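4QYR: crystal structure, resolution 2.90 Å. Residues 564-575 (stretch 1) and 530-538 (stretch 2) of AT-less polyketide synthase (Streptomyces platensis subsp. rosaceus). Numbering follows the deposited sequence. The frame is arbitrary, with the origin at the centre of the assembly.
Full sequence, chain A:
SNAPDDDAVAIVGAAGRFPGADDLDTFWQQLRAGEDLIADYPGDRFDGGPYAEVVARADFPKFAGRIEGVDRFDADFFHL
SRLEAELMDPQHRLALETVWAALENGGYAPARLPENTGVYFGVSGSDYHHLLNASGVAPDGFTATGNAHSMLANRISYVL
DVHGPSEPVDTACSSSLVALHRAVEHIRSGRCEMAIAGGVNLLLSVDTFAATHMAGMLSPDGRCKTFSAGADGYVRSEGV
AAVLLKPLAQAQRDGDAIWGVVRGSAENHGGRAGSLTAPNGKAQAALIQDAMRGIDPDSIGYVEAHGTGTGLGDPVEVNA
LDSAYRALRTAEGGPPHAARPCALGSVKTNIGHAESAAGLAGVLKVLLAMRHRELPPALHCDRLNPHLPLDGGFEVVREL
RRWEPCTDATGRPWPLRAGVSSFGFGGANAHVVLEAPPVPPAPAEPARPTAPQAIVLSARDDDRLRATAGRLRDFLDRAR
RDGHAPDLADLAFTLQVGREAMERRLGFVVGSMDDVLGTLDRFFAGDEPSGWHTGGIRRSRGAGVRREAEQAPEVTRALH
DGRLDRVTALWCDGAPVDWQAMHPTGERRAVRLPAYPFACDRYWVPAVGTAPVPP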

# COMPACT_ATOMS: atom_id res chain seq x y z
N LEU A 564 -5.62 -34.39 -35.01
CA LEU A 564 -5.05 -33.17 -34.46
C LEU A 564 -5.21 -31.94 -35.33
O LEU A 564 -5.54 -30.85 -34.85
CB LEU A 564 -3.56 -33.37 -34.20
CG LEU A 564 -3.11 -33.59 -32.77
CD1 LEU A 564 -1.61 -33.74 -32.76
CD2 LEU A 564 -3.57 -32.42 -31.93
N ASP A 565 -4.93 -32.11 -36.62
CA ASP A 565 -4.85 -31.01 -37.56
C ASP A 565 -6.20 -30.32 -37.67
O ASP A 565 -6.29 -29.09 -37.72
CB ASP A 565 -4.38 -31.53 -38.93
CG ASP A 565 -3.87 -30.42 -39.83
OD1 ASP A 565 -4.57 -30.05 -40.80
OD2 ASP A 565 -2.76 -29.90 -39.55
N ARG A 566 -7.25 -31.12 -37.67
CA ARG A 566 -8.60 -30.60 -37.75
C ARG A 566 -8.91 -29.76 -36.50
O ARG A 566 -9.48 -28.68 -36.60
CB ARG A 566 -9.61 -31.74 -37.93
CG ARG A 566 -11.03 -31.30 -38.25
CD ARG A 566 -11.08 -30.20 -39.30
NE ARG A 566 -12.45 -29.75 -39.50
CZ ARG A 566 -12.79 -28.61 -40.10
NH1 ARG A 566 -14.07 -28.29 -40.23
NH2 ARG A 566 -11.86 -27.80 -40.58
N VAL A 567 -8.52 -30.26 -35.33
CA VAL A 567 -8.66 -29.49 -34.10
C VAL A 567 -7.99 -28.14 -34.29
O VAL A 567 -8.63 -27.10 -34.14
CB VAL A 567 -8.03 -30.19 -32.89
CG1 VAL A 567 -8.01 -29.25 -31.70
CG2 VAL A 567 -8.76 -31.49 -32.58
N THR A 568 -6.70 -28.19 -34.64
CA THR A 568 -5.90 -27.01 -34.94
C THR A 568 -6.61 -26.01 -35.87
O THR A 568 -6.68 -24.82 -35.56
CB THR A 568 -4.53 -27.43 -35.57
OG1 THR A 568 -3.53 -27.53 -34.55
CG2 THR A 568 -4.07 -26.45 -36.63
N ALA A 569 -7.16 -26.50 -36.98
CA ALA A 569 -7.83 -25.63 -37.94
C ALA A 569 -9.18 -25.12 -37.40
O ALA A 569 -9.60 -24.01 -37.74
CB ALA A 569 -8.02 -26.35 -39.26
N LEU A 570 -9.85 -25.92 -36.58
CA LEU A 570 -11.07 -25.46 -35.92
C LEU A 570 -10.75 -24.36 -34.92
O LEU A 570 -11.44 -23.34 -34.85
CB LEU A 570 -11.78 -26.61 -35.20
CG LEU A 570 -12.55 -27.60 -36.08
CD1 LEU A 570 -13.07 -28.75 -35.23
CD2 LEU A 570 -13.69 -26.91 -36.81
N TRP A 571 -9.68 -24.57 -34.15
CA TRP A 571 -9.26 -23.61 -33.15
C TRP A 571 -8.95 -22.26 -33.79
O TRP A 571 -9.06 -21.23 -33.14
CB TRP A 571 -8.04 -24.14 -32.39
CG TRP A 571 -7.45 -23.15 -31.42
CD1 TRP A 571 -7.89 -22.88 -30.17
CD2 TRP A 571 -6.33 -22.29 -31.65
NE1 TRP A 571 -7.11 -21.91 -29.59
CE2 TRP A 571 -6.15 -21.53 -30.48
CE3 TRP A 571 -5.47 -22.08 -32.72
CZ2 TRP A 571 -5.13 -20.58 -30.35
CZ3 TRP A 571 -4.45 -21.13 -32.60
CH2 TRP A 571 -4.30 -20.40 -31.43
N CYS A 572 -8.58 -22.27 -35.07
CA CYS A 572 -8.22 -21.03 -35.77
C CYS A 572 -9.42 -20.15 -36.12
O CYS A 572 -9.31 -18.92 -36.13
CB CYS A 572 -7.42 -21.35 -37.03
SG CYS A 572 -5.76 -21.96 -36.69
N ASP A 573 -10.55 -20.77 -36.42
CA ASP A 573 -11.76 -20.00 -36.69
C ASP A 573 -12.64 -19.88 -35.45
O ASP A 573 -13.81 -19.51 -35.54
CB ASP A 573 -12.53 -20.61 -37.86
CG ASP A 573 -11.78 -20.49 -39.17
OD1 ASP A 573 -11.42 -19.35 -39.53
OD2 ASP A 573 -11.56 -21.52 -39.84
N GLY A 574 -12.05 -20.19 -34.29
CA GLY A 574 -12.65 -19.84 -33.02
C GLY A 574 -13.24 -20.97 -32.19
O GLY A 574 -13.99 -20.70 -31.24
N ALA A 575 -12.90 -22.21 -32.51
CA ALA A 575 -13.45 -23.34 -31.77
C ALA A 575 -12.78 -23.44 -30.40
O ALA A 575 -11.56 -23.50 -30.32
CB ALA A 575 -13.28 -24.63 -32.54
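Stretch 2 530-538: SGWHTGGIR

A short extended strand packs lengthwise along a helix in the same chain, held by one histidine laid on the helix side and by close glycine backbone at the helix's C-terminal end. Stretch 1 is helical from Leu564 through at least Leu570 and turns through Asp573 and Gly574; stretch 2 runs extended as a strand through His533, Thr534 and Gly535 and stays stretched out beyond it, with phi near -157° at both Gly536 and Ile537. The two axes run nearly parallel, 20° apart in their N-to-C directions, and approach to 7.3 Å, so the register climbs in step: Ala569 CA lies 5.8 Å from His533 CA, Cys572 CA 4.3 Å from Gly535 CA, and Gly574 CA 7.0 Å from Ile537 CA. Together the stretches bury 399 Å².

His533 carries the largest share. Its CA-to-CB bond points toward the helix, and with chi1 in m the imidazole reaches back along it to Asp565, one turn before Ala569. There His533 NE2 donates a hydrogen bond to Asp565 OD1 at 2.4 Å, very short for an N-H...O bond, with the carboxylate oxygen at the ring edge, near its plane. Ala569 covers one face of the same ring: its CB sits 3.6 Å from the His533 ring centroid, only 10° off the normal, a CH-pi contact over the face. Thr568 CG2 approaches obliquely, 3.5 Å from His533 CD2. The alternation of the strand turns the neighbouring side chains, Trp532 and Thr534, away from the helix.

One turn after Ala569, Cys572 points its CB toward the strand, and its SG lies 4.2 Å from His533 CB while its CB rests 4.0 Å from Thr534 C. Here the backbones meet. Cys572 O receives a CA-H...O contact from Gly535 CA at 3.2 Å; Gly536 N is also near, 3.1 Å from Cys572 O, but the angle is too poor for a hydrogen bond. Gly535 fits because it lacks a side chain: an ideal CB would point toward the helix and fall 2.0 Å from Cys572 O, a clash.

Past the helix the contact thins. Asp573 directs its CA-to-CB bond away, yet its carboxylate swings back, OD1 standing 4.1 Å from Gly535 CA. Gly574, whose positive phi of 108° by itself calls for glycine, offers its CA to Ile537 CD1 at 3.8 Å, closing the interface with a single van der Waals touch.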

# COMPACT_ATOMS: atom_id res chain seq x y z
N SER A 530 1.27 -24.69 -46.71
CA SER A 530 1.52 -26.07 -47.07
C SER A 530 1.53 -26.87 -45.77
O SER A 530 2.59 -27.15 -45.20
CB SER A 530 2.84 -26.20 -47.83
OG SER A 530 3.91 -25.58 -47.13
N GLY A 531 0.33 -27.21 -45.28
CA GLY A 531 0.19 -27.99 -44.07
C GLY A 531 0.10 -27.17 -42.79
O GLY A 531 0.22 -27.71 -41.68
N TRP A 532 -0.08 -25.86 -42.93
CA TRP A 532 -0.40 -25.04 -41.77
C TRP A 532 -1.70 -24.29 -42.03
O TRP A 532 -2.14 -24.17 -43.17
CB TRP A 532 0.74 -24.07 -41.43
CG TRP A 532 0.88 -22.82 -42.28
CD1 TRP A 532 0.06 -21.73 -42.30
CD2 TRP A 532 1.96 -22.52 -43.18
NE1 TRP A 532 0.53 -20.79 -43.18
CE2 TRP A 532 1.70 -21.24 -43.73
CE3 TRP A 532 3.11 -23.20 -43.58
CZ2 TRP A 532 2.55 -20.65 -44.66
CZ3 TRP A 532 3.95 -22.61 -44.50
CH2 TRP A 532 3.67 -21.35 -45.03
N HIS A 533 -2.33 -23.82 -40.96
CA HIS A 533 -3.64 -23.20 -41.04
C HIS A 533 -3.59 -21.74 -40.56
O HIS A 533 -2.66 -21.35 -39.87
CB HIS A 533 -4.65 -24.01 -40.22
CG HIS A 533 -4.75 -25.44 -40.66
ND1 HIS A 533 -5.41 -25.83 -41.80
CD2 HIS A 533 -4.24 -26.58 -40.11
CE1 HIS A 533 -5.32 -27.14 -41.94
NE2 HIS A 533 -4.61 -27.62 -40.93
N THR A 534 -4.59 -20.95 -40.94
CA THR A 534 -4.67 -19.54 -40.56
C THR A 534 -6.10 -19.19 -40.18
O THR A 534 -7.05 -19.68 -40.80
CB THR A 534 -4.17 -18.63 -41.72
OG1 THR A 534 -2.77 -18.38 -41.55
CG2 THR A 534 -4.93 -17.30 -41.79
N GLY A 535 -6.28 -18.36 -39.15
CA GLY A 535 -7.62 -18.00 -38.72
C GLY A 535 -7.75 -16.67 -38.03
O GLY A 535 -6.75 -16.02 -37.73
N GLY A 536 -8.98 -16.26 -37.77
CA GLY A 536 -9.21 -14.96 -37.16
C GLY A 536 -10.53 -14.77 -36.44
O GLY A 536 -11.43 -15.60 -36.54
N ILE A 537 -10.60 -13.69 -35.67
CA ILE A 537 -11.82 -13.18 -35.03
C ILE A 537 -11.55 -11.69 -34.76
O ILE A 537 -10.52 -11.17 -35.18
CB ILE A 537 -12.17 -13.86 -33.66
CG1 ILE A 537 -11.66 -15.31 -33.56
CG2 ILE A 537 -13.69 -13.80 -33.41
CD1 ILE A 537 -12.28 -16.09 -32.43
N ARG A 538 -12.47 -11.02 -34.07
CA ARG A 538 -12.12 -9.87 -33.22
C ARG A 538 -13.31 -9.54 -32.33
O ARG A 538 -14.43 -9.96 -32.63
CB ARG A 538 -11.69 -8.64 -34.04
CG ARG A 538 -11.17 -7.51 -33.16
CD ARG A 538 -10.47 -6.41 -33.92
NE ARG A 538 -10.56 -5.14 -33.20
CZ ARG A 538 -10.59 -3.95 -33.78
NH1 ARG A 538 -10.53 -3.85 -35.10
NH2 ARG A 538 -10.68 -2.85 -33.03